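Local coordinates for protein nucleoside-diphosphate-sugar epimerase (Pseudomonas aeruginosa, PDB 2X4G) that probably acts as an NAD-dependent epimerase or dehydratase on nucleotide-linked sugars, although its precise substrate and reaction remain unestablished, at residues A[156-159]-A[160-164]; A[163-166]-A[167-170]; A[199-203]-A[204-208]; A[246-249]-A[250-253]. All coordinates share one frame; numbering follows the deposited sequence.

Interactions 1 and 2 are overlapping parts of helix 154-171: their centres lie about 10 Å apart and they share D163 and E164. The helix carries a YxxxK signature that ends at K159, so interaction 1 probably borders the active site, while interaction 2 lies further along the helix. Interactions 3 and 4 form a second pair, with centres about 14 Å apart, in which I201 CD1 of the first packs at 3.8 Å on T252 O of the second. The two pairs are well separated: the centres of interactions 2 and 3 are about 38 Å apart, on opposite sides of the chain's centre, and the nearest atoms of interactions 1 and 4 are about 16 Å apart.

Interaction 1 of 4, residues A[156-159]-A[160-164]; sequences VLCK and WALDE
V156 O receives the backbone N of W160 at 2.7 Å, the shortest sound polar bond in this part of helix 154-171. The next residue repeats it, with A161 N meeting L157 O at 2.9 Å, and L162 N reaches C158 O with an N-H...O angle of 179°. The bond from D163 N to K159 O is weak. L157 O has a second neighbour, the edge of the W160 indole, whose CE3 lies near it at 3.8 Å and in the ring plane. The indole gets there because its CG is anti to the backbone N (chi1 165°); E164 CG covers one ring face, offset toward the rim, and L157 CD1 only grazes CE3 at 4.5 Å. On another flank of the helix, C158 SG packs against L162 CD1 at 3.8 Å. K159 holds the lysine position of the YxxxK signature of short-chain dehydrogenase-like enzymes, and its bent chain touches S126 of a nearby loop. C158 and L162 turn to helix 98-116, meeting V99, A102, L103 and T106, whereas L157 and W160 rest on P149 of a loop.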
ATOM      1  N   VAL A 156       7.581  13.466   2.558  1.00 52.21           N
ATOM      2  CA  VAL A 156       8.298  14.592   3.173  1.00 51.62           C
ATOM      3  C   VAL A 156       9.703  14.700   2.594  1.00 52.66           C
ATOM      4  O   VAL A 156      10.202  15.797   2.385  1.00 52.56           O
ATOM      5  CB  VAL A 156       8.439  14.439   4.718  1.00 52.36           C
ATOM      6  CG1 VAL A 156       9.511  15.389   5.262  1.00 51.61           C
ATOM      7  CG2 VAL A 156       7.111  14.654   5.418  1.00 49.41           C
ATOM      8  N   LEU A 157      10.332  13.551   2.333  1.00 53.76           N
ATOM      9  CA  LEU A 157      11.720  13.508   1.897  1.00 54.44           C
ATOM     10  C   LEU A 157      11.846  14.084   0.501  1.00 53.42           C
ATOM     11  O   LEU A 157      12.710  14.919   0.217  1.00 52.95           O
ATOM     12  CB  LEU A 157      12.209  12.069   1.925  1.00 55.99           C
ATOM     13  CG  LEU A 157      13.723  11.907   1.934  1.00 58.47           C
ATOM     14  CD1 LEU A 157      14.326  12.508   3.193  1.00 60.20           C
ATOM     15  CD2 LEU A 157      14.096  10.435   1.825  1.00 61.47           C
ATOM     16  N   CYS A 158      10.955  13.635  -0.366  1.00 52.89           N
ATOM     17  CA  CYS A 158      10.870  14.156  -1.709  1.00 52.41           C
ATOM     18  C   CYS A 158      10.582  15.666  -1.687  1.00 50.94           C
ATOM     19  O   CYS A 158      11.236  16.463  -2.357  1.00 50.49           O
ATOM     20  CB  CYS A 158       9.793  13.395  -2.474  1.00 51.99           C
ATOM     21  SG  CYS A 158       9.346  14.214  -3.987  1.00 54.47           S
ATOM     22  N   LYS A 159       9.619  16.066  -0.878  1.00 50.45           N
ATOM     23  CA  LYS A 159       9.297  17.487  -0.762  1.00 49.64           C
ATOM     24  C   LYS A 159      10.425  18.306  -0.135  1.00 49.41           C
ATOM     25  O   LYS A 159      10.625  19.455  -0.499  1.00 50.18           O
ATOM     26  CB  LYS A 159       7.961  17.682  -0.021  1.00 49.17           C
ATOM     27  CG  LYS A 159       6.749  17.891  -0.969  1.00 49.77           C
ATOM     28  CD  LYS A 159       6.629  16.847  -2.099  1.00 53.08           C
ATOM     29  CE  LYS A 159       5.661  17.295  -3.200  1.00 53.33           C
ATOM     30  NZ  LYS A 159       5.986  18.677  -3.711  1.00 54.65           N
ATOM     31  N   TRP A 160      11.173  17.721   0.783  1.00 49.58           N
ATOM     32  CA  TRP A 160      12.343  18.396   1.350  1.00 49.35           C
ATOM     33  C   TRP A 160      13.429  18.563   0.304  1.00 49.13           C
ATOM     34  O   TRP A 160      14.074  19.594   0.246  1.00 49.05           O
ATOM     35  CB  TRP A 160      12.908  17.614   2.544  1.00 50.49           C
ATOM     36  CG  TRP A 160      14.282  18.044   2.945  1.00 50.08           C
ATOM     37  CD1 TRP A 160      14.601  19.050   3.792  1.00 49.29           C
ATOM     38  CD2 TRP A 160      15.522  17.476   2.508  1.00 50.13           C
ATOM     39  NE1 TRP A 160      15.963  19.156   3.914  1.00 50.02           N
ATOM     40  CE2 TRP A 160      16.555  18.201   3.133  1.00 50.96           C
ATOM     41  CE3 TRP A 160      15.861  16.425   1.647  1.00 50.04           C
ATOM     42  CZ2 TRP A 160      17.910  17.905   2.936  1.00 52.60           C
ATOM     43  CZ3 TRP A 160      17.206  16.138   1.440  1.00 51.64           C
ATOM     44  CH2 TRP A 160      18.213  16.870   2.085  1.00 52.50           C
ATOM     45  N   ALA A 161      13.646  17.533  -0.503  1.00 49.33           N
ATOM     46  CA  ALA A 161      14.699  17.572  -1.526  1.00 49.73           C
ATOM     47  C   ALA A 161      14.454  18.671  -2.567  1.00 48.44           C
ATOM     48  O   ALA A 161      15.322  19.493  -2.827  1.00 48.30           O
ATOM     49  CB  ALA A 161      14.822  16.224  -2.206  1.00 50.17           C
ATOM     50  N   LEU A 162      13.263  18.673  -3.156  1.00 47.59           N
ATOM     51  CA  LEU A 162      12.896  19.675  -4.155  1.00 46.48           C
ATOM     52  C   LEU A 162      13.044  21.088  -3.594  1.00 46.55           C
ATOM     53  O   LEU A 162      13.453  22.018  -4.303  1.00 46.00           O
ATOM     54  CB  LEU A 162      11.469  19.430  -4.634  1.00 45.14           C
ATOM     55  CG  LEU A 162      11.236  18.128  -5.438  1.00 45.14           C
ATOM     56  CD1 LEU A 162       9.745  17.710  -5.544  1.00 39.88           C
ATOM     57  CD2 LEU A 162      11.878  18.245  -6.839  1.00 44.63           C
ATOM     58  N   ASP A 163      12.729  21.248  -2.314  1.00 47.14           N
ATOM     59  CA  ASP A 163      12.946  22.529  -1.649  1.00 47.88           C
ATOM     60  C   ASP A 163      14.440  22.876  -1.559  1.00 49.62           C
ATOM     61  O   ASP A 163      14.848  23.970  -1.944  1.00 49.78           O
ATOM     62  CB  ASP A 163      12.319  22.531  -0.258  1.00 47.87           C
ATOM     63  CG  ASP A 163      12.183  23.930   0.311  1.00 48.06           C
ATOM     64  OD1 ASP A 163      13.060  24.347   1.107  1.00 48.74           O
ATOM     65  OD2 ASP A 163      11.197  24.616  -0.044  1.00 46.58           O
ATOM     66  N   GLU A 164      15.242  21.946  -1.048  1.00 51.32           N
ATOM     67  CA  GLU A 164      16.696  22.102  -1.018  1.00 53.46           C
ATOM     68  C   GLU A 164      17.303  22.394  -2.370  1.00 53.27           C
ATOM     69  O   GLU A 164      18.214  23.208  -2.473  1.00 53.80           O
ATOM     70  CB  GLU A 164      17.372  20.847  -0.467  1.00 55.34           C
ATOM     71  CG  GLU A 164      17.628  20.895   1.041  1.00 59.19           C
ATOM     72  CD  GLU A 164      18.750  21.850   1.445  1.00 63.56           C
ATOM     73  OE1 GLU A 164      18.796  22.206   2.649  1.00 66.55           O
ATOM     74  OE2 GLU A 164      19.573  22.244   0.580  1.00 65.99           O
TER

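Interaction 2 of 4, residues A[163-166]-A[167-170]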
ATOM      1  N   ASP A 163      12.729  21.248  -2.314  1.00 47.14           N
ATOM      2  CA  ASP A 163      12.946  22.529  -1.649  1.00 47.88           C
ATOM      3  C   ASP A 163      14.440  22.876  -1.559  1.00 49.62           C
ATOM      4  O   ASP A 163      14.848  23.970  -1.944  1.00 49.78           O
ATOM      5  CB  ASP A 163      12.319  22.531  -0.258  1.00 47.87           C
ATOM      6  CG  ASP A 163      12.183  23.930   0.311  1.00 48.06           C
ATOM      7  OD1 ASP A 163      13.060  24.347   1.107  1.00 48.74           O
ATOM      8  OD2 ASP A 163      11.197  24.616  -0.044  1.00 46.58           O
ATOM      9  N   GLU A 164      15.242  21.946  -1.048  1.00 51.32           N
ATOM     10  CA  GLU A 164      16.696  22.102  -1.018  1.00 53.46           C
ATOM     11  C   GLU A 164      17.303  22.394  -2.370  1.00 53.27           C
ATOM     12  O   GLU A 164      18.214  23.208  -2.473  1.00 53.80           O
ATOM     13  CB  GLU A 164      17.372  20.847  -0.467  1.00 55.34           C
ATOM     14  CG  GLU A 164      17.628  20.895   1.041  1.00 59.19           C
ATOM     15  CD  GLU A 164      18.750  21.850   1.445  1.00 63.56           C
ATOM     16  OE1 GLU A 164      18.796  22.206   2.649  1.00 66.55           O
ATOM     17  OE2 GLU A 164      19.573  22.244   0.580  1.00 65.99           O
ATOM     18  N   GLN A 165      16.815  21.700  -3.391  1.00 53.14           N
ATOM     19  CA  GLN A 165      17.295  21.862  -4.761  1.00 53.57           C
ATOM     20  C   GLN A 165      17.090  23.278  -5.263  1.00 53.33           C
ATOM     21  O   GLN A 165      18.007  23.877  -5.833  1.00 54.01           O
ATOM     22  CB  GLN A 165      16.566  20.902  -5.691  1.00 53.05           C
ATOM     23  CG  GLN A 165      17.045  20.927  -7.138  1.00 53.39           C
ATOM     24  CD  GLN A 165      16.218  20.026  -8.042  1.00 53.13           C
ATOM     25  OE1 GLN A 165      14.985  19.975  -7.913  1.00 51.54           O
ATOM     26  NE2 GLN A 165      16.886  19.315  -8.966  1.00 52.22           N
ATOM     27  N   ALA A 166      15.888  23.808  -5.056  1.00 52.88           N
ATOM     28  CA  ALA A 166      15.569  25.169  -5.493  1.00 52.92           C
ATOM     29  C   ALA A 166      16.464  26.208  -4.794  1.00 54.05           C
ATOM     30  O   ALA A 166      17.067  27.068  -5.450  1.00 54.09           O
ATOM     31  CB  ALA A 166      14.081  25.476  -5.275  1.00 51.82           C
ATOM     32  N   ARG A 167      16.579  26.114  -3.473  1.00 55.05           N
ATOM     33  CA  ARG A 167      17.444  27.034  -2.729  1.00 56.82           C
ATOM     34  C   ARG A 167      18.891  26.937  -3.224  1.00 58.65           C
ATOM     35  O   ARG A 167      19.602  27.944  -3.285  1.00 59.85           O
ATOM     36  CB  ARG A 167      17.388  26.746  -1.223  1.00 57.45           C
ATOM     37  CG  ARG A 167      15.997  26.873  -0.610  1.00 57.31           C
ATOM     38  CD  ARG A 167      16.025  27.123   0.881  1.00 59.71           C
ATOM     39  NE  ARG A 167      16.881  26.175   1.599  1.00 63.68           N
ATOM     40  CZ  ARG A 167      16.567  24.904   1.873  1.00 65.92           C
ATOM     41  NH1 ARG A 167      15.404  24.378   1.487  1.00 66.53           N
ATOM     42  NH2 ARG A 167      17.421  24.140   2.544  1.00 67.28           N
ATOM     43  N   GLU A 168      19.304  25.717  -3.567  1.00 59.58           N
ATOM     44  CA  GLU A 168      20.644  25.403  -4.059  1.00 61.17           C
ATOM     45  C   GLU A 168      20.911  26.097  -5.393  1.00 60.60           C
ATOM     46  O   GLU A 168      22.000  26.602  -5.619  1.00 61.51           O
ATOM     47  CB  GLU A 168      20.762  23.874  -4.146  1.00 62.21           C
ATOM     48  CG  GLU A 168      22.008  23.235  -4.773  1.00 66.24           C
ATOM     49  CD  GLU A 168      21.746  21.740  -5.147  1.00 70.41           C
ATOM     50  OE1 GLU A 168      21.348  21.462  -6.312  1.00 71.53           O
ATOM     51  OE2 GLU A 168      21.883  20.850  -4.264  1.00 73.02           O
ATOM     52  N   GLN A 169      19.908  26.161  -6.259  1.00 59.15           N
ATOM     53  CA  GLN A 169      20.032  26.919  -7.503  1.00 59.11           C
ATOM     54  C   GLN A 169      20.129  28.436  -7.235  1.00 59.05           C
ATOM     55  O   GLN A 169      20.876  29.147  -7.904  1.00 59.76           O
ATOM     56  CB  GLN A 169      18.838  26.647  -8.426  1.00 58.12           C
ATOM     57  CG  GLN A 169      18.583  25.177  -8.775  1.00 58.52           C
ATOM     58  CD  GLN A 169      19.625  24.583  -9.715  1.00 59.59           C
ATOM     59  OE1 GLN A 169      20.002  25.192 -10.713  1.00 59.87           O
ATOM     60  NE2 GLN A 169      20.080  23.379  -9.401  1.00 59.70           N
ATOM     61  N   ALA A 170      19.359  28.933  -6.270  1.00 58.39           N
ATOM     62  CA  ALA A 170      19.446  30.338  -5.871  1.00 58.45           C
ATOM     63  C   ALA A 170      20.861  30.640  -5.410  1.00 60.12           C
ATOM     64  O   ALA A 170      21.521  31.536  -5.940  1.00 60.73           O
ATOM     65  CB  ALA A 170      18.456  30.644  -4.766  1.00 57.47           C
TER
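R167 reaches back one helical turn, its guanidinium lying between the carboxylates of D163 and E164, and the three residues form a salt-bridge network. NH1 faces D163 OD1 and NH2 faces E164 OE1, but both pairs are modelled too close, so the detailed placement is doubtful. As modelled, and with the same doubt, the D163 carboxylate meets the guanidinium edge with the planes 39° apart, and the E164 carboxylate is turned by 73°. The R167 chain starts with CG anti to the carbonyl carbon (chi1 -60°), on the side of D163 O, before the bend at chi3 turns the head toward both acids. D163 OD1 is also paired with R238. Beneath these groups the helix is regular: R167 N bonds D163 O at 3.2 Å, E168 N bonds E164 O at 2.9 Å, and A170 N bonds A166 O at 3.1 Å.

The network spans from the packed side to the loose one. D163, Q165 and A166 are buried, and Q165 and A166 both touch Y110, as does Q169. The outer side carries the partly exposed E164 and E168, whose OE2 atoms are 5.5 Å apart, like charges without contact. Helix 154-171 lies against helix 98-116 through Q165, whose OE1 bonds T106, and against strand 176-185 through A166, which touches V176 and I178.

Interaction 3 of 4, residues A[199-203]-A[204-208]; sequences TAIGN and GEMTH
A Schellman motif closes helix 196-202, with A200 and I201 offering carbonyls to the chain that turns back at G204. E205 N bonds A200 O at 2.9 Å, and G204 N bonds I201 O, also at 2.9 Å, from 50° above the carbonyl plane. G204 is the C-prime residue: its phi of 67° favours glycine and reverses the chain. M206 N gives A200 O a further, weak bond at 3.3 Å, so this oxygen is gripped from beyond the turn by two amides; M206 then forms the centre of an inverse gamma turn.

The returning chain also packs on the helix. M206 CB lies 3.7 Å from A200 CB, and its sulfur SD meets I201 CG1 at 3.8 Å, the two side chains crossing obliquely. M206 places its CG anti to the backbone N (chi1 -172°) and bends only at chi3, an extended course that carries the sulfur across to I201 CG1. E205 CG runs past N203 CB at 4.2 Å. The amide of N203 is used elsewhere, its OD1 taking the backbone N of N341. E205 and M206 also pack on T277 and L281 of the second subunit.

Chemically, carbonyls that no further helical turn would serve are met by the reversed backbone, while apolar contacts from A200 and I201 to M206 seal the same end.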
ATOM      1  N   THR A 199     -15.201  15.515  -3.484  1.00 40.02           N
ATOM      2  CA  THR A 199     -15.924  14.453  -4.183  1.00 40.97           C
ATOM      3  C   THR A 199     -16.073  13.183  -3.332  1.00 42.53           C
ATOM      4  O   THR A 199     -17.106  12.524  -3.402  1.00 43.65           O
ATOM      5  CB  THR A 199     -15.327  14.145  -5.568  1.00 40.73           C
ATOM      6  OG1 THR A 199     -14.006  13.612  -5.436  1.00 40.07           O
ATOM      7  CG2 THR A 199     -15.281  15.415  -6.412  1.00 39.47           C
ATOM      8  N   ALA A 200     -15.077  12.846  -2.515  1.00 43.24           N
ATOM      9  CA  ALA A 200     -15.192  11.665  -1.663  1.00 44.81           C
ATOM     10  C   ALA A 200     -16.393  11.838  -0.740  1.00 46.59           C
ATOM     11  O   ALA A 200     -17.300  10.989  -0.699  1.00 47.67           O
ATOM     12  CB  ALA A 200     -13.930  11.441  -0.868  1.00 44.49           C
ATOM     13  N   ILE A 201     -16.418  12.961  -0.029  1.00 47.22           N
ATOM     14  CA  ILE A 201     -17.546  13.287   0.830  1.00 48.51           C
ATOM     15  C   ILE A 201     -18.866  13.231   0.043  1.00 50.33           C
ATOM     16  O   ILE A 201     -19.747  12.454   0.375  1.00 52.00           O
ATOM     17  CB  ILE A 201     -17.354  14.659   1.473  1.00 47.61           C
ATOM     18  CG1 ILE A 201     -16.246  14.580   2.529  1.00 46.59           C
ATOM     19  CG2 ILE A 201     -18.638  15.129   2.117  1.00 48.79           C
ATOM     20  CD1 ILE A 201     -15.909  15.886   3.160  1.00 43.52           C
ATOM     21  N   GLY A 202     -18.978  14.027  -1.017  1.00 51.10           N
ATOM     22  CA  GLY A 202     -20.188  14.083  -1.843  1.00 52.24           C
ATOM     23  C   GLY A 202     -20.697  12.735  -2.326  1.00 54.07           C
ATOM     24  O   GLY A 202     -21.907  12.515  -2.397  1.00 55.20           O
ATOM     25  N   ASN A 203     -19.780  11.826  -2.645  1.00 54.92           N
ATOM     26  CA  ASN A 203     -20.146  10.506  -3.157  1.00 56.56           C
ATOM     27  C   ASN A 203     -20.301   9.456  -2.065  1.00 57.99           C
ATOM     28  O   ASN A 203     -20.253   8.274  -2.364  1.00 59.20           O
ATOM     29  CB  ASN A 203     -19.088  10.001  -4.153  1.00 56.48           C
ATOM     30  CG  ASN A 203     -19.091  10.763  -5.467  1.00 56.54           C
ATOM     31  OD1 ASN A 203     -20.133  11.223  -5.944  1.00 59.05           O
ATOM     32  ND2 ASN A 203     -17.917  10.879  -6.075  1.00 55.61           N
ATOM     33  N   GLY A 204     -20.460   9.872  -0.809  1.00 58.49           N
ATOM     34  CA  GLY A 204     -20.575   8.940   0.317  1.00 59.84           C
ATOM     35  C   GLY A 204     -19.349   8.099   0.681  1.00 60.51           C
ATOM     36  O   GLY A 204     -19.423   7.235   1.547  1.00 61.55           O
ATOM     37  N   GLU A 205     -18.212   8.352   0.047  1.00 60.35           N
ATOM     38  CA  GLU A 205     -17.035   7.502   0.226  1.00 61.00           C
ATOM     39  C   GLU A 205     -16.263   7.853   1.492  1.00 60.18           C
ATOM     40  O   GLU A 205     -15.942   6.980   2.298  1.00 61.29           O
ATOM     41  CB  GLU A 205     -16.109   7.605  -0.989  1.00 60.90           C
ATOM     42  CG  GLU A 205     -16.725   7.065  -2.301  1.00 63.89           C
ATOM     43  CD  GLU A 205     -15.657   6.593  -3.313  1.00 67.34           C
ATOM     44  OE1 GLU A 205     -14.502   7.102  -3.250  1.00 67.91           O
ATOM     45  OE2 GLU A 205     -15.969   5.703  -4.152  1.00 68.98           O
ATOM     46  N   MET A 206     -15.941   9.127   1.669  1.00 58.42           N
ATOM     47  CA  MET A 206     -15.241   9.545   2.881  1.00 57.59           C
ATOM     48  C   MET A 206     -16.208   9.583   4.061  1.00 57.79           C
ATOM     49  O   MET A 206     -16.828  10.601   4.357  1.00 56.95           O
ATOM     50  CB  MET A 206     -14.579  10.898   2.716  1.00 56.14           C
ATOM     51  CG  MET A 206     -13.720  11.220   3.884  1.00 56.19           C
ATOM     52  SD  MET A 206     -13.069  12.862   3.760  1.00 55.15           S
ATOM     53  CE  MET A 206     -11.520  12.609   2.889  1.00 54.69           C
ATOM     54  N   THR A 207     -16.314   8.451   4.735  1.00 58.38           N
ATOM     55  CA  THR A 207     -17.226   8.322   5.837  1.00 58.63           C
ATOM     56  C   THR A 207     -16.578   8.763   7.150  1.00 58.25           C
ATOM     57  O   THR A 207     -17.280   9.031   8.117  1.00 58.87           O
ATOM     58  CB  THR A 207     -17.761   6.887   5.918  1.00 60.05           C
ATOM     59  OG1 THR A 207     -18.778   6.832   6.913  1.00 62.00           O
ATOM     60  CG2 THR A 207     -16.656   5.869   6.244  1.00 60.29           C
ATOM     61  N   HIS A 208     -15.248   8.851   7.183  1.00 57.38           N
ATOM     62  CA  HIS A 208     -14.519   9.279   8.388  1.00 57.11           C
ATOM     63  C   HIS A 208     -13.316  10.150   8.018  1.00 55.81           C
ATOM     64  O   HIS A 208     -12.857  10.131   6.874  1.00 55.15           O
ATOM     65  CB  HIS A 208     -14.005   8.062   9.186  1.00 58.39           C
ATOM     66  CG  HIS A 208     -15.079   7.165   9.718  1.00 59.34           C
ATOM     67  ND1 HIS A 208     -15.700   7.382  10.928  1.00 60.52           N
ATOM     68  CD2 HIS A 208     -15.622   6.029   9.217  1.00 60.49           C
ATOM     69  CE1 HIS A 208     -16.596   6.432  11.140  1.00 61.45           C
ATOM     70  NE2 HIS A 208     -16.569   5.598  10.115  1.00 60.82           N
TER

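Interaction 4 of 4, residues A[246-249]-A[250-253]; sequences LEMA and DLTR
Backbone bonds begin helix 248-259 directly after strand 238-247: E247 O, at the N-cap residue, accepts L251 N at 3.0 Å in a nearly straight bond (171°), and D250 N more weakly. T252 N on M248 O and R253 N on A249 O extend the same pattern.

Water and charge occupy one flank. Water 1 accepts from E247 N at 3.0 Å and donates to D250 OD2 at 2.7 Å, so the D250 side chain reaches the N-cap amide through a water rather than by the direct bond of a capping box. Its negative charge near the helix start would probably be favourable. The other oxygen, D250 OD1, receives R253 NH2 at 3.1 Å in a salt bridge; the nitrogen comes from 41° above the carboxylate plane, while OD1 lies close to the guanidinium plane. Water 2 completes a ring here, accepting from R253 NE at 2.9 Å and donating to D250 OD1, with a weak bond to A249 O. R253 NH1 turns instead to E257.

Apolar contacts cover another flank. L251, with CG anti to the backbone N (chi1 176°), brings CD1 to L246 CD2 at 3.9 Å, the two leucines crossing at about a right angle. M248 lies alongside L251, pointing the same way, though its methyl is modelled too close to be relied on.

Strand 213-218 flanks this apolar side: L246 and L251 rest on V216, and M248 on R214. A249 and T252 face Y209 of strand 208-210.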
ATOM      1  N   LEU A 246      -7.398  25.619   9.547  1.00 47.76           N
ATOM      2  CA  LEU A 246      -8.621  24.857   9.621  1.00 48.77           C
ATOM      3  C   LEU A 246      -8.383  23.518  10.284  1.00 49.75           C
ATOM      4  O   LEU A 246      -7.460  22.805   9.916  1.00 50.32           O
ATOM      5  CB  LEU A 246      -9.069  24.598   8.180  1.00 48.28           C
ATOM      6  CG  LEU A 246     -10.514  24.850   7.811  1.00 48.68           C
ATOM      7  CD1 LEU A 246     -10.998  26.157   8.413  1.00 50.68           C
ATOM      8  CD2 LEU A 246     -10.594  24.896   6.322  1.00 48.45           C
ATOM      9  N   GLU A 247      -9.218  23.155  11.241  1.00 50.68           N
ATOM     10  CA  GLU A 247      -9.245  21.779  11.701  1.00 51.39           C
ATOM     11  C   GLU A 247      -9.880  20.902  10.596  1.00 50.13           C
ATOM     12  O   GLU A 247     -10.799  21.330   9.893  1.00 49.51           O
ATOM     13  CB  GLU A 247     -10.036  21.674  13.018  1.00 52.93           C
ATOM     14  CG  GLU A 247      -9.360  22.311  14.251  1.00 55.67           C
ATOM     15  CD  GLU A 247      -8.220  21.476  14.804  1.00 58.86           C
ATOM     16  OE1 GLU A 247      -7.932  20.417  14.215  1.00 61.71           O
ATOM     17  OE2 GLU A 247      -7.604  21.867  15.821  1.00 60.91           O
ATOM     18  N   MET A 248      -9.382  19.681  10.442  1.00 49.72           N
ATOM     19  CA  MET A 248      -9.963  18.735   9.500  1.00 49.04           C
ATOM     20  C   MET A 248     -11.394  18.388   9.845  1.00 49.21           C
ATOM     21  O   MET A 248     -12.172  18.054   8.953  1.00 49.10           O
ATOM     22  CB  MET A 248      -9.140  17.450   9.425  1.00 49.65           C
ATOM     23  CG  MET A 248      -7.963  17.513   8.470  1.00 50.06           C
ATOM     24  SD  MET A 248      -8.493  17.431   6.734  1.00 51.30           S
ATOM     25  CE  MET A 248      -8.513  19.177   6.374  1.00 51.05           C
ATOM     26  N   ALA A 249     -11.738  18.429  11.132  1.00 49.64           N
ATOM     27  CA  ALA A 249     -13.129  18.284  11.562  1.00 49.59           C
ATOM     28  C   ALA A 249     -14.025  19.323  10.885  1.00 48.61           C
ATOM     29  O   ALA A 249     -15.102  19.004  10.402  1.00 48.97           O
ATOM     30  CB  ALA A 249     -13.220  18.429  13.061  1.00 50.29           C
ATOM     31  N   ASP A 250     -13.565  20.565  10.849  1.00 47.90           N
ATOM     32  CA  ASP A 250     -14.370  21.683  10.366  1.00 47.56           C
ATOM     33  C   ASP A 250     -14.398  21.764   8.823  1.00 46.05           C
ATOM     34  O   ASP A 250     -15.436  22.056   8.236  1.00 45.71           O
ATOM     35  CB  ASP A 250     -13.879  23.001  11.003  1.00 47.93           C
ATOM     36  CG  ASP A 250     -14.056  23.022  12.549  1.00 49.71           C
ATOM     37  OD1 ASP A 250     -15.120  22.611  13.061  1.00 50.58           O
ATOM     38  OD2 ASP A 250     -13.129  23.469  13.259  1.00 51.59           O
ATOM     39  N   LEU A 251     -13.275  21.477   8.172  1.00 44.72           N
ATOM     40  CA  LEU A 251     -13.249  21.365   6.715  1.00 43.44           C
ATOM     41  C   LEU A 251     -14.140  20.220   6.224  1.00 44.25           C
ATOM     42  O   LEU A 251     -14.885  20.344   5.243  1.00 44.81           O
ATOM     43  CB  LEU A 251     -11.826  21.126   6.227  1.00 42.38           C
ATOM     44  CG  LEU A 251     -11.687  20.904   4.723  1.00 39.48           C
ATOM     45  CD1 LEU A 251     -12.147  22.144   4.016  1.00 35.74           C
ATOM     46  CD2 LEU A 251     -10.247  20.518   4.354  1.00 37.00           C
ATOM     47  N   THR A 252     -14.022  19.088   6.890  1.00 44.86           N
ATOM     48  CA  THR A 252     -14.889  17.961   6.663  1.00 45.45           C
ATOM     49  C   THR A 252     -16.324  18.372   6.820  1.00 45.69           C
ATOM     50  O   THR A 252     -17.177  18.010   6.015  1.00 45.88           O
ATOM     51  CB  THR A 252     -14.551  16.877   7.690  1.00 46.66           C
ATOM     52  OG1 THR A 252     -13.632  15.977   7.084  1.00 46.86           O
ATOM     53  CG2 THR A 252     -15.784  16.122   8.201  1.00 48.46           C
ATOM     54  N   ARG A 253     -16.598  19.134   7.868  1.00 46.21           N
ATOM     55  CA  ARG A 253     -17.980  19.416   8.239  1.00 47.01           C
ATOM     56  C   ARG A 253     -18.610  20.456   7.315  1.00 46.53           C
ATOM     57  O   ARG A 253     -19.798  20.365   7.001  1.00 46.62           O
ATOM     58  CB  ARG A 253     -18.075  19.824   9.722  1.00 47.60           C
ATOM     59  CG  ARG A 253     -19.507  19.863  10.296  1.00 48.32           C
ATOM     60  CD  ARG A 253     -19.576  20.512  11.684  1.00 48.79           C
ATOM     61  NE  ARG A 253     -18.573  21.567  11.861  1.00 48.46           N
ATOM     62  CZ  ARG A 253     -18.652  22.793  11.340  1.00 49.33           C
ATOM     63  NH1 ARG A 253     -19.690  23.157  10.592  1.00 48.85           N
ATOM     64  NH2 ARG A 253     -17.673  23.665  11.553  1.00 50.15           N
TER
HETATM   65  O   HOH W   1     -11.140  25.062  12.469  1.00 32.62           O
HETATM   66  O   HOH W   2     -16.523  19.785  12.958  1.00 27.19           O